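Local coordinates for protein TRAP-T family transporter, DctP (Periplasmic binding) subunit (Sulfitobacter sp. NAS-14.1, PDB 4PF8) that binds beta-D-galacturonate and probably delivers it, as the periplasmic solute-binding subunit, to a TRAP-type membrane transporter, at residues F45-E56 with Q250-S261; L173-M181 with F296-Y307. All blocks are in the same frame, centred on the assembly; numbering follows the deposited sequence.

Contact 1: residues F45-E56 with Q250-S261; sequences FMEEVTEKTGGE and QQEIVKTAGKNS
Helix 37-52 and the long helix 248-282 pack as a nearly antiparallel pair, their short segments crossing at 146° with axes 8.8 Å apart, and Phe45 is the knob that locks them. With CG anti to the backbone N (chi1 167°), its ring is inserted edge-first among Val254, Ala257, Gly258 and Ser261; CD1 lies 3.6 Å from Gly258 N. Ala257, Gly258 and Ser261 are small enough to let the ring edge reach the backbone. Val49 CG2 lies over one face of the ring, toward its rim, and meets Ala257 CB at 3.8 Å. Beyond the ring come Leu236 and Met238 of strand 234-239 and Leu138 of strand 135-141, so the pair is laid against the five-stranded sheet of this two-lobed binding-protein fold. Toward solvent the packing turns polar. The extended Glu48 side chain crosses Ala257, and Asn260 ND2 bridges both of its oxygens on their syn lone pairs, each at 3.2 Å; the bond to OE2 is the straighter, at 166°. Water 1 links Glu48 OE1 to Ile253 O, fixing the carboxylate. Ile253 fills the next turn, CG2 against Lys52 CB (3.7 Å) and CD1 against Thr53 CG2. There a Schellman motif ends helix 37-52, Gly54 taking the positive phi that glycine tolerates, and water 3 joins Glu56 OE1 to Gln250 NE2, while Gln250 OE1 accepts from Thr247 N.

Contact 2: residues L173-M181 with F296-Y307; sequences LFVGMIESM and FQEAMVPVYEKY
Val303 presses its CG2 methyl onto the backbone of the opposite helix, 3.7 Å from Met177 CA, where the missing side chain of Gly176 lets the chains come close. Its other methyl, CG1, meets Leu173 CD2 at 3.8 Å in one of the two conformers modelled for the leucine, whose CD2 then also rests against Tyr307 CB. A beta-branched valine suits this spot, since its two branches can serve two neighbours at once. Lys306, bent at chi3 (-48°), reaches across and brings NZ to 3.6 Å from Gly176 CA, where a side chain would clash; water 5 carries the ammonium on to Gly176 O. The contact joins helix 172-179, whose Phe174 and Ile178 lie on strand 165-168, to helices 293-299 and 301-310; the segments 173-179 and 301-307 run at 144° to each other. Near the break between the two later helices, long, flexible methionine side chains, present here as selenomethionine, fill the interior: Met300 CE lies 3.5 Å from Met177 CG, and Met181 SE approaches the edge of the Phe296 ring, 5.0 Å from its centroid, in a Met-aromatic contact. Ser180 OG donates to Gly176 O at 2.8 Å, on the face opposite Ser180 N, while its CB touches Ala299 O. A valine in its place would probably leave Gly176 O without the hydroxyl donor it now has. Water 6 bridges Ser180 O and Ala299 O.

How the contacts relate
From the N terminus, the chain first lays down 45-56, then passes through 173-181 before reaching 250-261, where contact 1 closes a loop of 193 intervening residues. Contact 2 closes later, when 296-307 returns to 173-181 across 114 residues. The segments alternate, so the two closures cross and neither nests within the other. Contact 1 holds helix 248-282 to helix 37-52 by the five-stranded sheet; contact 2 ties helices 293-299 and 301-310 to helix 172-179, whose neighbours include strands 146-150 and 223-230 of the four-stranded sheet. Their centres lie 41 Å apart on opposite sides of the chain's centre, and the two never touch.

Contact 1: residues F45-E56 with Q250-S261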
loop_
_atom_site.group_PDB
_atom_site.type_symbol
_atom_site.label_atom_id
_atom_site.label_comp_id
_atom_site.label_asym_id
_atom_site.label_seq_id
_atom_site.Cartn_x
_atom_site.Cartn_y
_atom_site.Cartn_z
ATOM N N PHE A 45 0.612 -1.224 18.555
ATOM C CA PHE A 45 -0.838 -1.307 18.683
ATOM C C PHE A 45 -1.229 -2.458 19.612
ATOM O O PHE A 45 -1.951 -2.266 20.591
ATOM C CB PHE A 45 -1.478 -1.503 17.298
ATOM C CG PHE A 45 -2.919 -1.915 17.348
ATOM C CD1 PHE A 45 -3.901 -1.009 17.692
ATOM C CD2 PHE A 45 -3.296 -3.214 17.038
ATOM C CE1 PHE A 45 -5.234 -1.388 17.751
ATOM C CE2 PHE A 45 -4.630 -3.593 17.084
ATOM C CZ PHE A 45 -5.599 -2.677 17.453
HETATM N N MSE A 46 -0.734 -3.652 19.306
HETATM C CA MSE A 46 -1.110 -4.838 20.066
HETATM C C MSE A 46 -0.626 -4.734 21.504
HETATM O O MSE A 46 -1.352 -5.072 22.444
HETATM C CB MSE A 46 -0.521 -6.084 19.402
HETATM C CG MSE A 46 -1.080 -7.396 19.925
HETATM SE SE MSE A 46 -3.009 -7.563 19.562
HETATM C CE MSE A 46 -3.664 -7.344 21.378
ATOM N N GLU A 47 0.594 -4.247 21.690
ATOM C CA GLU A 47 1.116 -4.005 23.042
ATOM C C GLU A 47 0.233 -3.064 23.843
ATOM O O GLU A 47 -0.043 -3.302 25.030
ATOM C CB GLU A 47 2.507 -3.405 22.952
ATOM C CG GLU A 47 3.585 -4.408 22.698
ATOM C CD GLU A 47 4.947 -3.759 22.691
ATOM O OE1 GLU A 47 5.654 -3.911 21.668
ATOM O OE2 GLU A 47 5.291 -3.095 23.707
ATOM N N GLU A 48 -0.226 -1.991 23.216
ATOM C CA GLU A 48 -1.039 -1.020 23.935
ATOM C C GLU A 48 -2.390 -1.610 24.319
ATOM O O GLU A 48 -2.862 -1.387 25.423
ATOM C CB GLU A 48 -1.236 0.279 23.146
ATOM C CG GLU A 48 -2.048 1.309 23.934
ATOM C CD GLU A 48 -2.206 2.658 23.243
ATOM O OE1 GLU A 48 -3.187 3.378 23.547
ATOM O OE2 GLU A 48 -1.343 3.028 22.417
ATOM N N VAL A 49 -3.022 -2.324 23.400
ATOM C CA VAL A 49 -4.296 -2.960 23.701
ATOM C C VAL A 49 -4.127 -3.913 24.879
ATOM O O VAL A 49 -4.924 -3.891 25.811
ATOM C CB VAL A 49 -4.880 -3.684 22.466
ATOM C CG1 VAL A 49 -6.140 -4.497 22.852
ATOM C CG2 VAL A 49 -5.217 -2.675 21.398
ATOM N N THR A 50 -3.085 -4.734 24.868
ATOM C CA THR A 50 -2.888 -5.676 25.990
ATOM C C THR A 50 -2.637 -4.959 27.306
ATOM O O THR A 50 -3.171 -5.341 28.360
ATOM C CB THR A 50 -1.738 -6.634 25.678
ATOM O OG1 THR A 50 -2.069 -7.368 24.502
ATOM C CG2 THR A 50 -1.507 -7.603 26.807
ATOM N N GLU A 51 -1.839 -3.905 27.259
ATOM C CA GLU A 51 -1.531 -3.134 28.456
ATOM C C GLU A 51 -2.783 -2.493 29.055
ATOM O O GLU A 51 -3.028 -2.598 30.277
ATOM C CB GLU A 51 -0.490 -2.050 28.127
ATOM C CG GLU A 51 -0.270 -1.015 29.239
ATOM C CD GLU A 51 0.634 0.127 28.783
ATOM O OE1 GLU A 51 0.668 1.180 29.465
ATOM O OE2 GLU A 51 1.305 -0.028 27.730
ATOM N N LYS A 52 -3.568 -1.835 28.202
ATOM C CA LYS A 52 -4.731 -1.070 28.657
ATOM C C LYS A 52 -5.921 -1.940 29.040
ATOM O O LYS A 52 -6.805 -1.478 29.772
ATOM C CB LYS A 52 -5.187 -0.063 27.606
ATOM C CG LYS A 52 -4.181 0.994 27.291
ATOM C CD LYS A 52 -3.823 1.845 28.485
ATOM C CE LYS A 52 -3.142 3.113 28.002
ATOM N NZ LYS A 52 -2.430 3.811 29.097
ATOM N N THR A 53 -5.975 -3.171 28.527
ATOM C CA THR A 53 -7.018 -4.116 28.956
ATOM C C THR A 53 -6.531 -5.009 30.099
ATOM O O THR A 53 -7.219 -5.938 30.493
ATOM C CB THR A 53 -7.533 -5.017 27.815
ATOM O OG1 THR A 53 -6.481 -5.881 27.347
ATOM C CG2 THR A 53 -8.074 -4.185 26.658
ATOM N N GLY A 54 -5.336 -4.751 30.611
ATOM C CA GLY A 54 -4.825 -5.521 31.730
ATOM C C GLY A 54 -4.646 -6.988 31.387
ATOM O O GLY A 54 -4.775 -7.862 32.259
ATOM N N GLY A 55 -4.331 -7.252 30.121
ATOM C CA GLY A 55 -4.085 -8.600 29.652
ATOM C C GLY A 55 -5.334 -9.345 29.227
ATOM O O GLY A 55 -5.257 -10.514 28.851
ATOM N N GLU A 56 -6.487 -8.683 29.274
ATOM C CA GLU A 56 -7.734 -9.317 28.857
ATOM C C GLU A 56 -7.745 -9.640 27.376
ATOM O O GLU A 56 -8.348 -10.626 26.961
ATOM C CB GLU A 56 -8.952 -8.465 29.232
ATOM C CG GLU A 56 -9.160 -8.376 30.753
ATOM C CD GLU A 56 -10.598 -8.086 31.163
ATOM O OE1 GLU A 56 -11.391 -7.642 30.304
ATOM O OE2 GLU A 56 -10.930 -8.304 32.356
ATOM N N GLN A 250 -13.423 -1.596 25.535
ATOM C CA GLN A 250 -12.396 -2.195 24.695
ATOM C C GLN A 250 -12.352 -1.524 23.327
ATOM O O GLN A 250 -11.264 -1.327 22.763
ATOM C CB GLN A 250 -12.622 -3.696 24.575
ATOM C CG GLN A 250 -12.343 -4.417 25.891
ATOM C CD GLN A 250 -12.815 -5.856 25.896
ATOM O OE1 GLN A 250 -13.566 -6.281 25.014
ATOM N NE2 GLN A 250 -12.375 -6.617 26.897
ATOM N N GLN A 251 -13.520 -1.176 22.786
ATOM C CA GLN A 251 -13.560 -0.506 21.487
ATOM C C GLN A 251 -12.821 0.824 21.562
ATOM O O GLN A 251 -12.056 1.172 20.667
ATOM C CB GLN A 251 -15.000 -0.319 20.999
ATOM C CG GLN A 251 -15.689 -1.630 20.613
ATOM C CD GLN A 251 -17.088 -1.422 20.054
ATOM O OE1 GLN A 251 -17.679 -0.356 20.214
ATOM N NE2 GLN A 251 -17.630 -2.446 19.410
ATOM N N GLU A 252 -13.024 1.562 22.644
ATOM C CA GLU A 252 -12.353 2.848 22.793
ATOM C C GLU A 252 -10.845 2.672 22.939
ATOM O O GLU A 252 -10.065 3.462 22.385
ATOM C CB GLU A 252 -12.923 3.604 23.989
ATOM C CG GLU A 252 -14.303 4.174 23.725
ATOM C CD GLU A 252 -14.312 5.164 22.576
ATOM O OE1 GLU A 252 -13.312 5.902 22.416
ATOM O OE2 GLU A 252 -15.317 5.195 21.827
ATOM N N ILE A 253 -10.432 1.650 23.679
ATOM C CA ILE A 253 -9.020 1.342 23.826
ATOM C C ILE A 253 -8.416 1.022 22.452
ATOM O O ILE A 253 -7.327 1.489 22.120
ATOM C CB ILE A 253 -8.799 0.170 24.807
ATOM C CG1 ILE A 253 -8.932 0.664 26.246
ATOM C CG2 ILE A 253 -7.412 -0.441 24.619
ATOM C CD1 ILE A 253 -9.184 -0.444 27.268
ATOM N N VAL A 254 -9.131 0.242 21.658
ATOM C CA VAL A 254 -8.633 -0.137 20.338
ATOM C C VAL A 254 -8.486 1.071 19.414
ATOM O O VAL A 254 -7.481 1.219 18.717
ATOM C CB VAL A 254 -9.550 -1.210 19.709
ATOM C CG1 VAL A 254 -9.289 -1.362 18.198
ATOM C CG2 VAL A 254 -9.343 -2.535 20.424
ATOM N N LYS A 255 -9.475 1.947 19.417
ATOM C CA LYS A 255 -9.419 3.132 18.578
ATOM C C LYS A 255 -8.265 4.047 18.990
ATOM O O LYS A 255 -7.560 4.574 18.126
ATOM C CB LYS A 255 -10.766 3.864 18.598
ATOM C CG LYS A 255 -11.840 3.078 17.855
ATOM C CD LYS A 255 -13.094 3.896 17.569
ATOM C CE LYS A 255 -13.865 3.280 16.406
ATOM N NZ LYS A 255 -15.332 3.554 16.470
ATOM N N THR A 256 -8.049 4.208 20.297
ATOM C CA THR A 256 -6.969 5.065 20.785
ATOM C C THR A 256 -5.608 4.454 20.430
ATOM O O THR A 256 -4.697 5.142 19.948
ATOM C CB THR A 256 -7.063 5.257 22.298
ATOM O OG1 THR A 256 -8.259 5.982 22.608
ATOM C CG2 THR A 256 -5.871 6.035 22.821
ATOM N N ALA A 257 -5.476 3.159 20.654
ATOM C CA ALA A 257 -4.240 2.466 20.328
ATOM C C ALA A 257 -3.964 2.521 18.835
ATOM O O ALA A 257 -2.810 2.636 18.413
ATOM C CB ALA A 257 -4.315 1.005 20.793
ATOM N N GLY A 258 -5.012 2.444 18.029
ATOM C CA GLY A 258 -4.858 2.524 16.578
ATOM C C GLY A 258 -4.315 3.873 16.168
ATOM O O GLY A 258 -3.385 3.959 15.356
ATOM N N LYS A 259 -4.872 4.928 16.750
ATOM C CA LYS A 259 -4.420 6.287 16.443
ATOM C C LYS A 259 -2.981 6.495 16.887
ATOM O O LYS A 259 -2.159 7.031 16.130
ATOM C CB LYS A 259 -5.336 7.312 17.110
ATOM C CG LYS A 259 -5.097 8.737 16.649
ATOM C CD LYS A 259 -4.353 9.533 17.688
ATOM C CE LYS A 259 -4.354 11.025 17.331
ATOM N NZ LYS A 259 -3.807 11.264 15.981
ATOM N N ASN A 260 -2.645 6.065 18.096
ATOM C CA ASN A 260 -1.276 6.202 18.577
ATOM C C ASN A 260 -0.294 5.442 17.686
ATOM O O ASN A 260 0.804 5.921 17.408
ATOM C CB ASN A 260 -1.160 5.726 20.036
ATOM C CG ASN A 260 -1.837 6.664 21.007
ATOM O OD1 ASN A 260 -1.978 7.854 20.748
ATOM N ND2 ASN A 260 -2.249 6.126 22.143
ATOM N N SER A 261 -0.696 4.259 17.221
ATOM C CA SER A 261 0.206 3.429 16.417
ATOM C C SER A 261 0.400 4.024 15.027
ATOM O O SER A 261 1.447 3.844 14.425
ATOM C CB SER A 261 -0.312 1.999 16.337
ATOM O OG SER A 261 -1.291 1.859 15.354
HETATM O O HOH W 1 -5.588 2.492 24.229
HETATM O O HOH W 2 -0.287 2.083 20.136
HETATM O O HOH W 3 -10.851 -5.341 29.047
#

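Contact 2: residues L173-M181 with F296-Y307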
loop_
_atom_site.group_PDB
_atom_site.type_symbol
_atom_site.label_atom_id
_atom_site.label_comp_id
_atom_site.label_asym_id
_atom_site.label_seq_id
_atom_site.Cartn_x
_atom_site.Cartn_y
_atom_site.Cartn_z
ATOM N N LEU A 173 -6.547 -1.860 -12.244
ATOM C CA LEU A 173 -6.071 -0.511 -12.527
ATOM C C LEU A 173 -4.584 -0.502 -12.861
ATOM O O LEU A 173 -4.154 0.260 -13.717
ATOM C CB LEU A 173 -6.321 0.441 -11.348
ATOM C CG LEU A 173 -7.702 1.067 -11.192
ATOM C CD1 LEU A 173 -7.723 1.892 -9.914
ATOM C CD2 LEU A 173 -8.076 1.926 -12.385
ATOM N N PHE A 174 -3.798 -1.329 -12.174
ATOM C CA PHE A 174 -2.356 -1.358 -12.380
ATOM C C PHE A 174 -1.960 -2.019 -13.695
ATOM O O PHE A 174 -0.948 -1.650 -14.304
ATOM C CB PHE A 174 -1.648 -2.029 -11.193
ATOM C CG PHE A 174 -1.989 -1.385 -9.871
ATOM C CD1 PHE A 174 -2.070 -0.005 -9.747
ATOM C CD2 PHE A 174 -2.271 -2.150 -8.771
ATOM C CE1 PHE A 174 -2.403 0.572 -8.540
ATOM C CE2 PHE A 174 -2.628 -1.557 -7.580
ATOM C CZ PHE A 174 -2.670 -0.208 -7.469
ATOM N N VAL A 175 -2.753 -2.979 -14.138
ATOM C CA VAL A 175 -2.540 -3.570 -15.444
ATOM C C VAL A 175 -2.719 -2.471 -16.501
ATOM O O VAL A 175 -1.882 -2.322 -17.406
ATOM C CB VAL A 175 -3.518 -4.726 -15.675
ATOM C CG1 VAL A 175 -3.453 -5.214 -17.124
ATOM C CG2 VAL A 175 -3.225 -5.854 -14.719
ATOM N N GLY A 176 -3.785 -1.687 -16.370
ATOM C CA GLY A 176 -4.059 -0.599 -17.295
ATOM C C GLY A 176 -2.950 0.445 -17.301
ATOM O O GLY A 176 -2.590 0.995 -18.342
HETATM N N MSE A 177 -2.393 0.722 -16.136
HETATM C CA MSE A 177 -1.308 1.682 -16.006
HETATM C C MSE A 177 -0.089 1.263 -16.828
HETATM O O MSE A 177 0.483 2.069 -17.566
HETATM C CB MSE A 177 -0.945 1.801 -14.528
HETATM C CG MSE A 177 0.347 2.502 -14.216
HETATM SE SE MSE A 177 0.492 2.611 -12.268
HETATM C CE MSE A 177 -1.342 2.996 -11.988
ATOM N N ILE A 178 0.310 0.009 -16.695
ATOM C CA ILE A 178 1.481 -0.500 -17.401
ATOM C C ILE A 178 1.200 -0.580 -18.905
ATOM O O ILE A 178 2.047 -0.202 -19.734
ATOM C CB ILE A 178 1.890 -1.881 -16.857
ATOM C CG1 ILE A 178 2.277 -1.789 -15.395
ATOM C CG2 ILE A 178 3.042 -2.465 -17.627
ATOM C CD1 ILE A 178 3.323 -0.794 -15.121
ATOM N N GLU A 179 0.019 -1.059 -19.272
ATOM C CA GLU A 179 -0.350 -1.179 -20.686
ATOM C C GLU A 179 -0.398 0.189 -21.373
ATOM O O GLU A 179 -0.072 0.327 -22.565
ATOM C CB GLU A 179 -1.700 -1.911 -20.827
ATOM C CG GLU A 179 -1.586 -3.379 -20.507
ATOM C CD GLU A 179 -2.861 -4.168 -20.751
ATOM O OE1 GLU A 179 -2.777 -5.412 -20.673
ATOM O OE2 GLU A 179 -3.932 -3.562 -21.001
ATOM N N SER A 180 -0.813 1.213 -20.637
ATOM C CA SER A 180 -0.918 2.546 -21.217
ATOM C C SER A 180 0.463 3.075 -21.579
ATOM O O SER A 180 0.581 4.009 -22.376
ATOM C CB SER A 180 -1.607 3.483 -20.235
ATOM O OG SER A 180 -2.990 3.171 -20.132
HETATM N N MSE A 181 1.518 2.481 -21.023
HETATM C CA MSE A 181 2.877 2.866 -21.426
HETATM C C MSE A 181 3.542 1.817 -22.285
HETATM O O MSE A 181 4.742 1.892 -22.561
HETATM C CB MSE A 181 3.721 3.158 -20.203
HETATM C CG MSE A 181 3.211 4.374 -19.440
HETATM SE SE MSE A 181 4.309 4.733 -17.917
HETATM C CE MSE A 181 3.875 3.262 -16.857
ATOM N N PHE A 296 4.575 11.408 -17.902
ATOM C CA PHE A 296 3.987 10.274 -17.212
ATOM C C PHE A 296 2.546 10.544 -16.839
ATOM O O PHE A 296 1.702 9.649 -16.962
ATOM C CB PHE A 296 4.798 9.894 -15.962
ATOM C CG PHE A 296 6.079 9.191 -16.290
ATOM C CD1 PHE A 296 6.108 7.832 -16.498
ATOM C CD2 PHE A 296 7.252 9.906 -16.406
ATOM C CE1 PHE A 296 7.293 7.200 -16.824
ATOM C CE2 PHE A 296 8.432 9.279 -16.720
ATOM C CZ PHE A 296 8.456 7.936 -16.928
ATOM N N GLN A 297 2.261 11.760 -16.386
ATOM C CA GLN A 297 0.902 12.112 -16.020
ATOM C C GLN A 297 -0.016 12.010 -17.238
ATOM O O GLN A 297 -1.112 11.449 -17.149
ATOM C CB GLN A 297 0.854 13.503 -15.418
ATOM C CG GLN A 297 1.526 13.553 -14.061
ATOM C CD GLN A 297 1.568 14.947 -13.529
ATOM O OE1 GLN A 297 1.855 15.891 -14.269
ATOM N NE2 GLN A 297 1.261 15.099 -12.256
ATOM N N GLU A 298 0.432 12.537 -18.372
ATOM C CA GLU A 298 -0.377 12.491 -19.591
ATOM C C GLU A 298 -0.607 11.056 -20.039
ATOM O O GLU A 298 -1.686 10.718 -20.527
ATOM C CB GLU A 298 0.293 13.285 -20.714
ATOM C CG GLU A 298 0.288 14.798 -20.526
ATOM C CD GLU A 298 0.778 15.544 -21.761
ATOM O OE1 GLU A 298 0.964 14.896 -22.818
ATOM O OE2 GLU A 298 0.972 16.778 -21.675
ATOM N N ALA A 299 0.405 10.213 -19.864
ATOM C CA ALA A 299 0.318 8.824 -20.286
ATOM C C ALA A 299 -0.742 8.078 -19.496
ATOM O O ALA A 299 -1.255 7.075 -19.984
ATOM C CB ALA A 299 1.650 8.135 -20.122
HETATM N N MSE A 300 -1.079 8.582 -18.307
HETATM C CA MSE A 300 -2.083 7.948 -17.441
HETATM C C MSE A 300 -3.505 8.397 -17.624
HETATM O O MSE A 300 -4.381 7.877 -16.939
HETATM C CB MSE A 300 -1.764 8.209 -15.974
HETATM C CG MSE A 300 -0.452 7.698 -15.558
HETATM SE SE MSE A 300 -0.337 5.785 -15.657
HETATM C CE MSE A 300 1.292 5.859 -14.566
ATOM N N VAL A 301 -3.759 9.350 -18.500
ATOM C CA VAL A 301 -5.130 9.795 -18.702
ATOM C C VAL A 301 -6.073 8.600 -18.974
ATOM O O VAL A 301 -7.177 8.536 -18.430
ATOM C CB VAL A 301 -5.217 10.851 -19.817
ATOM C CG1 VAL A 301 -6.661 11.032 -20.293
ATOM C CG2 VAL A 301 -4.619 12.169 -19.338
ATOM N N PRO A 302 -5.634 7.628 -19.791
ATOM C CA PRO A 302 -6.569 6.545 -20.135
ATOM C C PRO A 302 -7.013 5.676 -18.953
ATOM O O PRO A 302 -8.114 5.129 -18.968
ATOM C CB PRO A 302 -5.785 5.719 -21.163
ATOM C CG PRO A 302 -4.817 6.670 -21.763
ATOM C CD PRO A 302 -4.445 7.635 -20.658
ATOM N N VAL A 303 -6.176 5.577 -17.929
ATOM C CA VAL A 303 -6.517 4.813 -16.737
ATOM C C VAL A 303 -7.719 5.456 -16.054
ATOM O O VAL A 303 -8.606 4.757 -15.588
ATOM C CB VAL A 303 -5.332 4.764 -15.759
ATOM C CG1 VAL A 303 -5.717 4.045 -14.513
ATOM C CG2 VAL A 303 -4.132 4.095 -16.428
ATOM N N TYR A 304 -7.715 6.782 -15.961
ATOM C CA TYR A 304 -8.853 7.517 -15.393
ATOM C C TYR A 304 -10.088 7.358 -16.263
ATOM O O TYR A 304 -11.189 7.090 -15.769
ATOM C CB TYR A 304 -8.517 9.004 -15.280
ATOM C CG TYR A 304 -7.653 9.359 -14.077
ATOM C CD1 TYR A 304 -6.279 9.190 -14.112
ATOM C CD2 TYR A 304 -8.217 9.879 -12.923
ATOM C CE1 TYR A 304 -5.482 9.511 -13.019
ATOM C CE2 TYR A 304 -7.430 10.204 -11.829
ATOM C CZ TYR A 304 -6.064 10.033 -11.888
ATOM O OH TYR A 304 -5.286 10.361 -10.789
ATOM N N GLU A 305 -9.909 7.524 -17.568
ATOM C CA GLU A 305 -11.036 7.421 -18.485
ATOM C C GLU A 305 -11.683 6.049 -18.368
ATOM O O GLU A 305 -12.900 5.939 -18.337
ATOM C CB GLU A 305 -10.591 7.677 -19.925
ATOM C CG GLU A 305 -10.005 9.057 -20.147
ATOM C CD GLU A 305 -11.048 10.154 -20.129
ATOM O OE1 GLU A 305 -12.246 9.837 -19.948
ATOM O OE2 GLU A 305 -10.668 11.334 -20.304
ATOM N N LYS A 306 -10.862 5.013 -18.286
ATOM C CA LYS A 306 -11.355 3.648 -18.223
ATOM C C LYS A 306 -12.087 3.389 -16.915
ATOM O O LYS A 306 -13.181 2.848 -16.896
ATOM C CB LYS A 306 -10.209 2.657 -18.320
ATOM C CG LYS A 306 -10.704 1.220 -18.518
ATOM C CD LYS A 306 -9.617 0.213 -18.263
ATOM C CE LYS A 306 -8.337 0.580 -18.965
ATOM N NZ LYS A 306 -7.341 -0.475 -18.721
ATOM N N TYR A 307 -11.447 3.763 -15.821
ATOM C CA TYR A 307 -12.049 3.537 -14.518
ATOM C C TYR A 307 -13.433 4.169 -14.455
ATOM O O TYR A 307 -14.424 3.540 -14.034
ATOM C CB TYR A 307 -11.144 4.082 -13.406
ATOM C CG TYR A 307 -11.775 3.836 -12.064
ATOM C CD1 TYR A 307 -11.987 2.538 -11.614
ATOM C CD2 TYR A 307 -12.213 4.887 -11.288
ATOM C CE1 TYR A 307 -12.609 2.296 -10.403
ATOM C CE2 TYR A 307 -12.846 4.655 -10.056
ATOM C CZ TYR A 307 -13.031 3.359 -9.627
ATOM O OH TYR A 307 -13.665 3.126 -8.416
HETATM O O HOH W 4 -6.648 0.525 -15.874
HETATM O O HOH W 5 -5.268 0.660 -20.223
HETATM O O HOH W 6 -1.177 6.664 -22.693
#